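PDB 4CDB: listeriolysin O from Listeria monocytogenes, which binds cholesterol-containing host membranes and then undergoes a major conformational change to insert as an oligomeric pore that lyses cells. Local coordinates for residues 25-30 / 226-231; 119-124 / 149-154; 178-181 / 187-190; 278-283 / 294-299; 349-354 / 358-363. All coordinates share one frame; numbering follows the deposited sequence.

Interaction 1 of 5, residues 25-30 / 226-231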
# COMPACT_ATOMS: atom_id res chain seq x y z
N LYS A 25 9.62 39.87 15.65
CA LYS A 25 11.03 39.92 15.26
C LYS A 25 11.80 38.66 15.65
O LYS A 25 12.72 38.26 14.95
CB LYS A 25 11.70 41.16 15.85
CG LYS A 25 11.01 42.47 15.49
CD LYS A 25 10.81 42.58 13.99
CE LYS A 25 9.92 43.75 13.63
NZ LYS A 25 10.50 45.05 14.08
N TYR A 26 11.42 38.05 16.76
CA TYR A 26 12.06 36.81 17.20
C TYR A 26 11.76 35.66 16.24
O TYR A 26 12.66 34.93 15.84
CB TYR A 26 11.65 36.44 18.63
CG TYR A 26 12.17 35.10 19.08
CD1 TYR A 26 13.51 34.92 19.40
CD2 TYR A 26 11.33 34.00 19.17
CE1 TYR A 26 13.99 33.69 19.81
CE2 TYR A 26 11.80 32.76 19.57
CZ TYR A 26 13.13 32.62 19.89
OH TYR A 26 13.60 31.39 20.29
N ILE A 27 10.49 35.51 15.88
CA ILE A 27 10.09 34.44 14.98
C ILE A 27 10.61 34.67 13.57
O ILE A 27 11.09 33.75 12.91
CB ILE A 27 8.55 34.25 14.98
CG1 ILE A 27 8.07 33.84 16.37
CG2 ILE A 27 8.14 33.20 13.95
CD1 ILE A 27 6.57 33.61 16.46
N GLN A 28 10.54 35.92 13.11
CA GLN A 28 11.06 36.28 11.79
C GLN A 28 12.58 36.15 11.72
O GLN A 28 13.15 36.09 10.64
CB GLN A 28 10.62 37.70 11.41
CG GLN A 28 9.13 37.85 11.12
CD GLN A 28 8.70 39.29 10.95
OE1 GLN A 28 9.51 40.22 11.04
NE2 GLN A 28 7.41 39.49 10.69
N GLY A 29 13.23 36.12 12.88
CA GLY A 29 14.67 35.99 12.94
C GLY A 29 15.14 34.55 12.94
O GLY A 29 16.34 34.28 12.85
N LEU A 30 14.20 33.62 13.03
CA LEU A 30 14.52 32.20 13.08
C LEU A 30 14.99 31.70 11.71
O LEU A 30 14.21 31.66 10.76
CB LEU A 30 13.32 31.38 13.56
CG LEU A 30 12.82 31.70 14.97
CD1 LEU A 30 11.65 30.81 15.34
CD2 LEU A 30 13.94 31.55 15.98
N THR A 226 -1.16 37.98 9.32
CA THR A 226 -0.12 38.79 8.69
C THR A 226 1.07 38.99 9.62
O THR A 226 2.16 39.37 9.18
CB THR A 226 -0.66 40.17 8.26
OG1 THR A 226 -1.25 40.82 9.39
CG2 THR A 226 -1.69 40.03 7.16
N ARG A 227 0.85 38.76 10.91
CA ARG A 227 1.91 38.85 11.91
C ARG A 227 1.98 37.56 12.70
O ARG A 227 0.94 37.01 13.08
CB ARG A 227 1.67 40.02 12.86
CG ARG A 227 1.60 41.38 12.18
CD ARG A 227 1.21 42.47 13.17
NE ARG A 227 2.16 42.55 14.28
CZ ARG A 227 1.99 43.30 15.36
NH1 ARG A 227 0.89 44.03 15.50
NH2 ARG A 227 2.91 43.30 16.31
N PRO A 228 3.20 37.06 12.95
CA PRO A 228 3.40 35.84 13.74
C PRO A 228 2.81 35.95 15.14
O PRO A 228 2.37 34.95 15.70
CB PRO A 228 4.93 35.73 13.81
CG PRO A 228 5.41 36.41 12.58
CD PRO A 228 4.45 37.55 12.36
N SER A 229 2.80 37.15 15.70
CA SER A 229 2.31 37.37 17.06
C SER A 229 0.79 37.32 17.19
O SER A 229 0.27 37.28 18.30
CB SER A 229 2.83 38.70 17.60
OG SER A 229 2.42 39.78 16.79
N ARG A 230 0.08 37.34 16.06
CA ARG A 230 -1.38 37.40 16.08
C ARG A 230 -2.04 36.21 16.78
O ARG A 230 -3.13 36.35 17.34
CB ARG A 230 -1.95 37.56 14.67
CG ARG A 230 -2.43 38.96 14.34
CD ARG A 230 -3.43 39.48 15.38
NE ARG A 230 -4.82 39.32 14.96
CZ ARG A 230 -5.67 38.42 15.46
NH1 ARG A 230 -5.27 37.57 16.40
NH2 ARG A 230 -6.91 38.36 15.01
N PHE A 231 -1.40 35.05 16.74
CA PHE A 231 -1.99 33.85 17.32
C PHE A 231 -1.80 33.76 18.83
O PHE A 231 -2.48 32.99 19.51
CB PHE A 231 -1.44 32.59 16.64
CG PHE A 231 -2.16 32.23 15.36
CD1 PHE A 231 -3.33 32.89 15.01
CD2 PHE A 231 -1.67 31.24 14.53
CE1 PHE A 231 -4.00 32.56 13.84
CE2 PHE A 231 -2.33 30.91 13.36
CZ PHE A 231 -3.50 31.57 13.01

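Interaction 2 of 5, residues 119-124 / 149-154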
# COMPACT_ATOMS: atom_id res chain seq x y z
N ASP A 119 -15.68 24.14 4.19
CA ASP A 119 -15.85 24.04 2.75
C ASP A 119 -17.10 23.27 2.30
O ASP A 119 -17.17 22.80 1.17
CB ASP A 119 -14.61 23.43 2.11
CG ASP A 119 -14.39 21.98 2.51
OD1 ASP A 119 -14.99 21.55 3.52
OD2 ASP A 119 -13.63 21.28 1.82
N LEU A 120 -18.08 23.14 3.19
CA LEU A 120 -19.32 22.45 2.85
C LEU A 120 -20.07 23.22 1.76
O LEU A 120 -20.07 24.45 1.76
CB LEU A 120 -20.20 22.26 4.09
CG LEU A 120 -19.81 21.10 5.02
CD1 LEU A 120 -20.61 21.13 6.31
CD2 LEU A 120 -20.00 19.77 4.30
N PRO A 121 -20.68 22.49 0.82
CA PRO A 121 -21.24 23.08 -0.40
C PRO A 121 -22.44 24.00 -0.16
O PRO A 121 -23.27 23.73 0.71
CB PRO A 121 -21.67 21.86 -1.22
CG PRO A 121 -21.94 20.81 -0.20
CD PRO A 121 -20.91 21.03 0.87
N GLY A 122 -22.52 25.08 -0.93
CA GLY A 122 -23.70 25.93 -0.94
C GLY A 122 -23.64 27.17 -0.06
O GLY A 122 -24.39 28.12 -0.28
N MET A 123 -22.75 27.16 0.93
CA MET A 123 -22.68 28.24 1.91
C MET A 123 -22.13 29.54 1.32
O MET A 123 -21.29 29.51 0.42
CB MET A 123 -21.85 27.82 3.13
CG MET A 123 -22.24 26.46 3.69
SD MET A 123 -21.40 26.03 5.22
CE MET A 123 -22.21 27.16 6.35
N THR A 124 -22.61 30.67 1.82
CA THR A 124 -22.14 31.97 1.36
C THR A 124 -20.80 32.29 2.01
O THR A 124 -20.40 31.64 2.97
CB THR A 124 -23.14 33.10 1.70
OG1 THR A 124 -23.18 33.29 3.12
CG2 THR A 124 -24.53 32.76 1.19
N GLU A 149 -23.55 22.37 12.04
CA GLU A 149 -24.98 22.50 12.29
C GLU A 149 -25.62 23.57 11.42
O GLU A 149 -26.76 23.42 10.99
CB GLU A 149 -25.25 22.80 13.77
CG GLU A 149 -25.20 21.57 14.66
CD GLU A 149 -26.18 20.50 14.22
OE1 GLU A 149 -27.34 20.84 13.90
OE2 GLU A 149 -25.80 19.31 14.21
N ARG A 150 -24.88 24.65 11.18
CA ARG A 150 -25.37 25.73 10.33
C ARG A 150 -25.61 25.26 8.90
O ARG A 150 -26.56 25.69 8.25
CB ARG A 150 -24.40 26.92 10.36
CG ARG A 150 -24.95 28.14 11.08
CD ARG A 150 -23.86 28.98 11.72
NE ARG A 150 -22.93 29.55 10.75
CZ ARG A 150 -21.97 30.43 11.05
NH1 ARG A 150 -21.82 30.84 12.30
NH2 ARG A 150 -21.17 30.90 10.10
N TRP A 151 -24.75 24.36 8.42
CA TRP A 151 -24.91 23.79 7.09
C TRP A 151 -26.09 22.83 7.04
O TRP A 151 -26.84 22.81 6.07
CB TRP A 151 -23.63 23.09 6.64
CG TRP A 151 -23.72 22.52 5.25
CD1 TRP A 151 -23.51 23.18 4.08
CD2 TRP A 151 -24.05 21.17 4.89
NE1 TRP A 151 -23.68 22.33 3.01
CE2 TRP A 151 -24.02 21.09 3.48
CE3 TRP A 151 -24.37 20.02 5.62
CZ2 TRP A 151 -24.29 19.91 2.79
CZ3 TRP A 151 -24.65 18.85 4.93
CH2 TRP A 151 -24.60 18.80 3.53
N ASN A 152 -26.24 22.03 8.09
CA ASN A 152 -27.33 21.06 8.17
C ASN A 152 -28.71 21.72 8.24
O ASN A 152 -29.72 21.08 7.95
CB ASN A 152 -27.14 20.13 9.38
CG ASN A 152 -25.99 19.15 9.19
OD1 ASN A 152 -25.75 18.66 8.09
ND2 ASN A 152 -25.28 18.86 10.28
N GLU A 153 -28.74 22.99 8.63
CA GLU A 153 -30.00 23.68 8.86
C GLU A 153 -30.34 24.73 7.80
O GLU A 153 -31.35 25.43 7.91
CB GLU A 153 -30.01 24.33 10.25
CG GLU A 153 -29.93 23.35 11.40
CD GLU A 153 -29.85 24.03 12.76
OE1 GLU A 153 -29.88 25.28 12.80
OE2 GLU A 153 -29.77 23.32 13.78
N LYS A 154 -29.50 24.84 6.77
CA LYS A 154 -29.74 25.82 5.70
C LYS A 154 -29.52 25.24 4.31
O LYS A 154 -30.25 25.57 3.37
CB LYS A 154 -28.84 27.04 5.87
CG LYS A 154 -29.30 28.05 6.91
CD LYS A 154 -28.63 29.40 6.67
CE LYS A 154 -28.76 30.31 7.88
NZ LYS A 154 -28.01 31.58 7.69

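Interaction 3 of 5, residues 178-181 / 187-190. With NA (sodium ion), chain K; NA (sodium ion), chain H.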
# COMPACT_ATOMS: atom_id res chain seq x y z
N GLN A 178 9.18 1.09 4.97
CA GLN A 178 8.65 1.43 3.65
C GLN A 178 7.26 2.01 3.76
O GLN A 178 6.95 3.04 3.16
CB GLN A 178 8.62 0.18 2.76
CG GLN A 178 7.90 0.39 1.43
CD GLN A 178 7.09 -0.82 1.01
OE1 GLN A 178 6.91 -1.76 1.79
NE2 GLN A 178 6.60 -0.81 -0.22
N LEU A 179 6.41 1.35 4.55
CA LEU A 179 5.02 1.77 4.70
C LEU A 179 4.89 3.03 5.55
O LEU A 179 3.94 3.80 5.39
CB LEU A 179 4.18 0.63 5.26
CG LEU A 179 4.09 -0.58 4.33
CD1 LEU A 179 3.29 -1.70 4.96
CD2 LEU A 179 3.48 -0.17 3.00
N ILE A 180 5.85 3.25 6.45
CA ILE A 180 5.89 4.47 7.24
C ILE A 180 6.17 5.67 6.33
O ILE A 180 5.59 6.74 6.50
CB ILE A 180 6.93 4.38 8.38
CG1 ILE A 180 6.42 3.45 9.48
CG2 ILE A 180 7.21 5.75 8.98
CD1 ILE A 180 7.39 3.27 10.63
N ALA A 181 7.04 5.48 5.35
CA ALA A 181 7.36 6.54 4.40
C ALA A 181 6.15 6.88 3.52
O ALA A 181 6.05 7.99 2.99
CB ALA A 181 8.54 6.14 3.54
N PHE A 187 1.04 4.67 10.70
CA PHE A 187 0.88 3.29 10.26
C PHE A 187 1.15 2.28 11.38
O PHE A 187 0.52 1.23 11.44
CB PHE A 187 1.76 2.98 9.04
CG PHE A 187 1.82 1.52 8.70
CD1 PHE A 187 0.77 0.90 8.04
CD2 PHE A 187 2.93 0.76 9.05
CE1 PHE A 187 0.82 -0.46 7.74
CE2 PHE A 187 2.98 -0.59 8.75
CZ PHE A 187 1.93 -1.20 8.09
N LYS A 188 2.09 2.61 12.27
CA LYS A 188 2.47 1.71 13.36
C LYS A 188 1.28 1.42 14.28
O LYS A 188 1.09 0.30 14.73
CB LYS A 188 3.64 2.28 14.17
CG LYS A 188 4.85 2.65 13.33
CD LYS A 188 5.98 3.23 14.17
CE LYS A 188 6.92 2.14 14.68
NZ LYS A 188 8.31 2.64 14.87
N ALA A 189 0.48 2.46 14.55
CA ALA A 189 -0.72 2.30 15.35
C ALA A 189 -1.73 1.41 14.63
O ALA A 189 -2.33 0.52 15.23
CB ALA A 189 -1.34 3.65 15.66
N VAL A 190 -1.91 1.65 13.34
CA VAL A 190 -2.82 0.86 12.52
C VAL A 190 -2.33 -0.59 12.42
O VAL A 190 -3.13 -1.52 12.45
CB VAL A 190 -2.97 1.45 11.10
CG1 VAL A 190 -3.88 0.59 10.25
CG2 VAL A 190 -3.51 2.87 11.18
NA NA K . 6.91 1.10 -2.41
NA NA H . 6.38 9.47 7.26
O HOH W 1 4.86 11.58 5.80
O HOH W 2 4.93 10.81 9.32

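Interaction 4 of 5, residues 278-283 / 294-299. With NA (sodium ion), chain Q.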
# COMPACT_ATOMS: atom_id res chain seq x y z
N LYS A 278 -1.44 -7.85 -7.73
CA LYS A 278 -1.77 -6.43 -7.68
C LYS A 278 -3.01 -6.12 -8.53
O LYS A 278 -3.96 -5.52 -8.04
CB LYS A 278 -0.59 -5.58 -8.16
CG LYS A 278 -0.81 -4.07 -8.08
CD LYS A 278 -0.84 -3.59 -6.63
CE LYS A 278 -0.85 -2.06 -6.55
NZ LYS A 278 -2.09 -1.47 -7.12
N ALA A 279 -2.98 -6.56 -9.78
CA ALA A 279 -4.10 -6.35 -10.69
C ALA A 279 -5.37 -7.02 -10.17
O ALA A 279 -6.47 -6.47 -10.30
CB ALA A 279 -3.77 -6.88 -12.08
N ALA A 280 -5.21 -8.19 -9.58
CA ALA A 280 -6.33 -8.90 -8.96
C ALA A 280 -6.89 -8.10 -7.79
O ALA A 280 -8.10 -7.95 -7.66
CB ALA A 280 -5.89 -10.28 -8.50
N PHE A 281 -5.99 -7.59 -6.95
CA PHE A 281 -6.38 -6.76 -5.82
C PHE A 281 -7.09 -5.49 -6.29
O PHE A 281 -8.09 -5.08 -5.70
CB PHE A 281 -5.15 -6.38 -4.98
CG PHE A 281 -4.68 -7.47 -4.05
CD1 PHE A 281 -5.40 -8.64 -3.90
CD2 PHE A 281 -3.51 -7.31 -3.33
CE1 PHE A 281 -4.96 -9.63 -3.04
CE2 PHE A 281 -3.06 -8.30 -2.47
CZ PHE A 281 -3.80 -9.46 -2.32
N ASP A 282 -6.57 -4.89 -7.35
CA ASP A 282 -7.14 -3.66 -7.90
C ASP A 282 -8.59 -3.86 -8.36
O ASP A 282 -9.43 -2.97 -8.20
CB ASP A 282 -6.30 -3.14 -9.07
CG ASP A 282 -4.90 -2.72 -8.64
OD1 ASP A 282 -4.73 -2.32 -7.47
OD2 ASP A 282 -3.98 -2.79 -9.48
N ALA A 283 -8.87 -5.03 -8.92
CA ALA A 283 -10.20 -5.34 -9.45
C ALA A 283 -11.21 -5.59 -8.33
O ALA A 283 -12.36 -5.17 -8.42
CB ALA A 283 -10.13 -6.54 -10.39
N VAL A 294 -9.95 -16.17 -15.37
CA VAL A 294 -9.92 -17.09 -14.24
C VAL A 294 -8.62 -17.07 -13.44
O VAL A 294 -8.51 -17.72 -12.40
CB VAL A 294 -10.21 -18.54 -14.70
CG1 VAL A 294 -10.99 -19.29 -13.62
CG2 VAL A 294 -10.99 -18.53 -16.00
N GLU A 295 -7.63 -16.32 -13.91
CA GLU A 295 -6.38 -16.16 -13.16
C GLU A 295 -6.57 -15.15 -12.04
O GLU A 295 -6.18 -15.39 -10.89
CB GLU A 295 -5.24 -15.73 -14.09
CG GLU A 295 -5.69 -15.30 -15.49
CD GLU A 295 -6.37 -13.94 -15.52
OE1 GLU A 295 -7.35 -13.74 -14.76
OE2 GLU A 295 -5.94 -13.07 -16.30
N LEU A 296 -7.17 -14.01 -12.37
CA LEU A 296 -7.48 -12.98 -11.39
C LEU A 296 -8.59 -13.48 -10.47
O LEU A 296 -8.59 -13.22 -9.27
CB LEU A 296 -7.92 -11.69 -12.08
CG LEU A 296 -6.96 -11.06 -13.09
CD1 LEU A 296 -7.57 -9.81 -13.69
CD2 LEU A 296 -5.61 -10.76 -12.46
N THR A 297 -9.54 -14.21 -11.06
CA THR A 297 -10.68 -14.75 -10.31
C THR A 297 -10.21 -15.77 -9.28
O THR A 297 -10.79 -15.88 -8.20
CB THR A 297 -11.71 -15.39 -11.26
OG1 THR A 297 -12.05 -14.47 -12.31
CG2 THR A 297 -12.97 -15.78 -10.51
N ASN A 298 -9.16 -16.52 -9.62
CA ASN A 298 -8.63 -17.53 -8.72
C ASN A 298 -7.87 -16.92 -7.55
O ASN A 298 -8.00 -17.37 -6.41
CB ASN A 298 -7.72 -18.51 -9.48
CG ASN A 298 -7.62 -19.86 -8.80
OD1 ASN A 298 -6.78 -20.07 -7.92
ND2 ASN A 298 -8.47 -20.79 -9.20
N ILE A 299 -7.08 -15.89 -7.84
CA ILE A 299 -6.34 -15.18 -6.80
C ILE A 299 -7.31 -14.59 -5.77
O ILE A 299 -7.13 -14.76 -4.57
CB ILE A 299 -5.46 -14.06 -7.39
CG1 ILE A 299 -4.36 -14.66 -8.27
CG2 ILE A 299 -4.84 -13.21 -6.28
CD1 ILE A 299 -3.42 -13.63 -8.85
NA NA Q . -5.19 -2.66 -4.72

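Interaction 5 of 5, residues 349-354 / 358-363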
# COMPACT_ATOMS: atom_id res chain seq x y z
N TYR A 349 -4.43 16.46 8.32
CA TYR A 349 -4.30 17.90 8.49
C TYR A 349 -3.03 18.47 7.87
O TYR A 349 -2.06 17.74 7.64
CB TYR A 349 -4.40 18.28 9.98
CG TYR A 349 -3.28 17.75 10.86
CD1 TYR A 349 -3.33 16.47 11.38
CD2 TYR A 349 -2.20 18.56 11.20
CE1 TYR A 349 -2.32 15.98 12.20
CE2 TYR A 349 -1.18 18.09 12.02
CZ TYR A 349 -1.25 16.80 12.52
OH TYR A 349 -0.25 16.32 13.33
N THR A 350 -3.05 19.77 7.60
CA THR A 350 -1.89 20.45 7.04
C THR A 350 -1.35 21.45 8.06
O THR A 350 -2.09 21.96 8.90
CB THR A 350 -2.25 21.20 5.75
OG1 THR A 350 -3.12 22.29 6.06
CG2 THR A 350 -2.94 20.27 4.76
N THR A 351 -0.05 21.72 7.99
CA THR A 351 0.58 22.66 8.91
C THR A 351 1.34 23.76 8.17
O THR A 351 1.95 23.51 7.13
CB THR A 351 1.54 21.95 9.88
OG1 THR A 351 2.41 21.09 9.14
CG2 THR A 351 0.76 21.12 10.88
N ASN A 352 1.29 24.97 8.71
CA ASN A 352 2.04 26.09 8.16
C ASN A 352 3.01 26.63 9.20
O ASN A 352 2.66 26.75 10.38
CB ASN A 352 1.10 27.22 7.72
CG ASN A 352 0.26 26.85 6.52
OD1 ASN A 352 0.19 25.69 6.12
ND2 ASN A 352 -0.40 27.84 5.94
N PHE A 353 4.23 26.96 8.77
CA PHE A 353 5.19 27.62 9.65
C PHE A 353 4.64 29.00 10.00
O PHE A 353 4.08 29.69 9.15
CB PHE A 353 6.55 27.74 8.97
CG PHE A 353 7.27 26.43 8.79
CD1 PHE A 353 7.87 25.81 9.87
CD2 PHE A 353 7.34 25.82 7.55
CE1 PHE A 353 8.53 24.60 9.72
CE2 PHE A 353 8.00 24.61 7.39
CZ PHE A 353 8.60 24.00 8.47
N LEU A 354 4.81 29.41 11.26
CA LEU A 354 4.30 30.70 11.70
C LEU A 354 5.09 31.86 11.12
O LEU A 354 4.59 32.98 11.02
CB LEU A 354 4.31 30.79 13.23
CG LEU A 354 2.94 30.93 13.91
CD1 LEU A 354 3.10 31.16 15.41
CD2 LEU A 354 2.14 32.05 13.27
N GLU A 358 4.21 29.53 5.39
CA GLU A 358 4.55 28.58 4.34
C GLU A 358 4.19 27.15 4.74
O GLU A 358 4.24 26.79 5.92
CB GLU A 358 6.04 28.67 4.01
CG GLU A 358 6.37 28.40 2.56
CD GLU A 358 6.01 29.55 1.64
OE1 GLU A 358 5.78 30.67 2.15
OE2 GLU A 358 5.95 29.34 0.41
N LEU A 359 3.82 26.35 3.75
CA LEU A 359 3.36 24.99 3.99
C LEU A 359 4.50 24.08 4.44
O LEU A 359 5.55 24.00 3.80
CB LEU A 359 2.70 24.43 2.72
CG LEU A 359 1.84 23.17 2.85
CD1 LEU A 359 0.75 23.37 3.89
CD2 LEU A 359 1.24 22.81 1.50
N ALA A 360 4.29 23.40 5.57
CA ALA A 360 5.27 22.46 6.09
C ALA A 360 5.11 21.10 5.43
O ALA A 360 4.03 20.51 5.46
CB ALA A 360 5.12 22.32 7.60
N VAL A 361 6.19 20.60 4.83
CA VAL A 361 6.15 19.33 4.11
C VAL A 361 7.07 18.30 4.76
O VAL A 361 8.23 18.60 5.06
CB VAL A 361 6.55 19.51 2.63
CG1 VAL A 361 6.36 18.20 1.87
CG2 VAL A 361 5.73 20.63 1.99
N ILE A 362 6.55 17.10 4.98
CA ILE A 362 7.36 16.01 5.51
C ILE A 362 8.15 15.31 4.40
O ILE A 362 7.56 14.78 3.46
CB ILE A 362 6.51 14.97 6.26
CG1 ILE A 362 5.74 15.62 7.41
CG2 ILE A 362 7.38 13.84 6.79
CD1 ILE A 362 5.02 14.62 8.31
N LYS A 363 9.47 15.32 4.52
CA LYS A 363 10.33 14.68 3.54
C LYS A 363 10.68 13.25 3.96
O LYS A 363 11.37 13.05 4.96
CB LYS A 363 11.60 15.51 3.32
CG LYS A 363 12.58 14.89 2.34
CD LYS A 363 13.58 15.92 1.85
CE LYS A 363 12.88 17.07 1.13
NZ LYS A 363 13.83 18.11 0.65
O HOH W 3 1.69 20.25 6.50

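Interaction 1 of 5, residues 25-30 / 226-231
Pro-228 sets the CB of its ring against Ile-27 near the end of helix 14-28, and this pairing is the dense part of the contact. The touching atom of the proline lies 3.8 Å from Ile-27 CD1; the CB and CG2 of the same isoleucine are both slightly farther off. The two side chains pass alongside one another, pointing in opposite senses. In Ile-27 the CG1 branch stands anti to the carbonyl carbon (chi1 -62°) and its methyl is fully extended, which brings CD1 and CG2 both to Pro-228 CB. Both residues are buried. Phe-232 and Pro-252 also touch Ile-27, so the isoleucine belongs to a larger apolar cluster.

Toward solvent the packing thins. Gln-28, exposed and extended beyond CG, crosses the proline ring at about a right angle, and its NE2 lies 3.9 Å from Pro-228 CD and 4.1 Å from Pro-228 CG. This is van der Waals contact between an amide and a ring, with no hydrogen bond passing directly between the two segments.

Polar attachment of 226-231 to the helix comes from one turn earlier. Asp-24 takes a salt bridge from Arg-227 NE on one carboxylate oxygen and a hydrogen bond with Ser-229 OG on the other, gripping the residues that flank Pro-228. The loop after strand 207-222 is thereby joined to the N-terminal helix in two ways: directional bonds to Asp-24 on the neighbouring residues, and non-directional van der Waals contact at the proline itself.

Interaction 2 of 5, residues 119-124 / 149-154
Leu-120 lies over one face of the Trp-151 indole, while Pro-121 O and Met-123 approach the edge of the same ring. CB of Leu-120 sits 3.6 Å from the centroid of the five-membered ring, close to its normal, in a CH-pi contact. Its CD1 reaches farther along that face, 3.6 Å from Trp-151 CG, so the leucine spans the pyrrole part and stands at about a right angle to the length of the tryptophan side chain. The indole reaches across from helix 137-152 because its CG is anti to the backbone N (chi1 -178°).

At the edge, Trp-151 NE1 donates to Pro-121 O at 2.7 Å with an N-H...O angle of 154°. The oxygen lies in the ring plane, and the donor is in the carbonyl plane, on a lone pair, which fixes the rotation of the indole. Residues Leu-120 to Met-123 form a type II beta turn with proline and glycine at its two central positions; the carbonyl used is that of the peptide between them. This turn belongs to the connection between the antiparallel strands 114-118 and 129-132, and the tryptophan ties it to the C-terminal end of the helix.

Met-123 comes in at the edge near Trp-151 CD1, which its CG approaches to 3.5 Å. A bend at chi3 carries the methyl on past the sulfur, and SD stays beside the ring, 4.8 Å from the five-membered centroid and 73° off its normal, an edge-on Met-aromatic contact. Pro-121 CG meets the benzo part instead, 3.9 Å from Trp-151 CZ2. Val-162 touches the proline and Tyr-155 the methionine, while Tyr-218 of strand 207-222 packs on Leu-120.

Interaction 3 of 5, residues 178-181 / 187-190
Phe-187 presents a face of its ring to Leu-179, and with Ile-180 these residues account for most of the surface buried between the two short helices. Leu-179 CB stands over the centre of the phenyl ring, 3.9 Å from the centroid and 12° off the normal, a CH-pi contact made by the root of the leucine. From there the side chain runs outward over the ring until CD1 reaches Phe-187 CZ at 3.4 Å, so one leucine covers the ring from its middle to its far atom. Phe-187 offers that face because its CG lies anti to the backbone N (chi1 169°), swinging the ring toward helix 176-183.

Ile-180 works alongside. Its CG1 meets the phenylalanine loosely, 4.4 Å from Phe-187 CD2, whereas CD1 goes on to the aliphatic part of Lys-188, 3.8 Å from both CG and CD of that lysine. The lysine bends about the CG-CD bond (chi3 89°), the bond whose two carbons touch the methyl. The contact is apolar throughout, with no hydrogen bond across it. The backbone of Ile-180 has a separate role: its O binds a sodium ion at 2.9 Å, in a site shared with two waters and Asn-364.

Residues 176-189 are assigned to a membrane-spanning beta strand of the pore; in this soluble form the sequence is held largely as helix, and the Leu-179/Phe-187 pairing belongs to that state. Both side chains rest on Val-210 of strand 207-222, and Phe-187 also touches Val-196. Ala-181 faces Asn-364 and Ser-366 of strand 362-385, placing helix 176-183 between two long strands.

Interaction 4 of 5, residues 278-283 / 294-299
Asp-282 OD1, on the helix whose Ala-280 packs against Leu-296 and Ile-299, is gripped twice. Lys-278 NZ forms a salt bridge to it at 2.8 Å, on the oxygen's syn lone pair, and a sodium ion binds the same oxygen at 2.8 Å. Glu-209 also ligates this ion. The lysine, one turn earlier, bends at chi2 and chi4 to bring its ammonium back to the carboxylate; the sodium and ammonium would together be expected to favour the charged carboxylate.

The contact between the helices uses another face and is wholly apolar. Ala-280 CB lies 3.8 Å from Ile-299 CG2 and 4.0 Å from Leu-296 CD2. The leucine, its CG anti to the carbonyl carbon (chi1 -56°), also carries CD2 to 4.3 Å from Ala-279 CB. The small alanines let the CA atoms of Ala-280 and Leu-296 come to 4.9 Å, while the local axes approach to 8.9 Å and cross at -76°.

Phe-281 turns to strand 262-270, touching Leu-268 and Thr-270. Residues 274-283 and 291-303 are assigned to membrane-spanning beta strands of the pore; here they are largely folded as paired helices, as in other soluble cholesterol-dependent cytolysins before insertion.

Interaction 5 of 5, residues 349-354 / 358-363
Phe-353 reaches alongside the returning chain at Glu-358 and Ala-360, and the atoms along one side of its ring meet them in turn. CB lies 3.9 Å from Glu-358 O, with CG a little farther from that oxygen. CD2 comes to 3.6 Å of Glu-358 O, the closest the ring gets to it. CE2 then leaves the carbonyl behind and packs on Ala-360 CB at 3.7 Å; CZ, at the far end, is 4.0 Å from the same methyl. CG stands anti to the carbonyl carbon (chi1 -69°), which carries the ring along 358-360, and the alanine methyl makes an off-centre CH-pi contact with it. Tyr-32 meets the phenylalanine with ring planes at about 45°.

The backbone keeps these side chains in line. Phe-353 N donates to Glu-358 O at 2.9 Å, and Ala-360 N donates to Thr-351 O at 2.8 Å with a nearly straight N-H...O angle of 170°. These bonds flank Asn-352 and Leu-359, a non-hydrogen-bonded antiparallel pair and a single beta bridge, where the chain doubles back after strand 345-353 of the large antiparallel sheet on its way to strand 362-385 of the mixed sheet. Between Thr-351 and Ala-360 a water replaces the second direct bond, accepting from Thr-351 N at 2.7 Å and donating to Ala-360 O.

Leu-359 lies obliquely across Asn-352, its CD1 3.3 Å from Asn-352 OD1. The methyl also touches Thr-351 O and, more loosely, Thr-350 CB. The hydroxyl of Thr-350 is hydrogen-bonded to Ser-256 on strand 252-260, and the amide of Asn-352 bonds weakly to Tyr-254 and Ser-256.

Interactions 1 and 5 lie side by side, their centres 16 Å apart: Leu-354 CD2 packs 3.8 Å from Pro-228 O and touches Phe-231, so the N-terminal helix contact borders the end of strand 345-353. Interaction 2 touches none of the others; its closest neighbour is interaction 5, about 11 Å away between nearest atoms. Interactions 3 and 4 belong to the helices that supply the membrane-spanning strands, about 10 Å apart between nearest atoms; residues of interaction 3 bind two sodium ions and Asp-282 of interaction 4 binds another. Interaction 5 comes within about 7 Å of interaction 3 (nearest atoms), and strand 362-385, entered at its end, supplies Asn-364 to the sodium held by Ile-180.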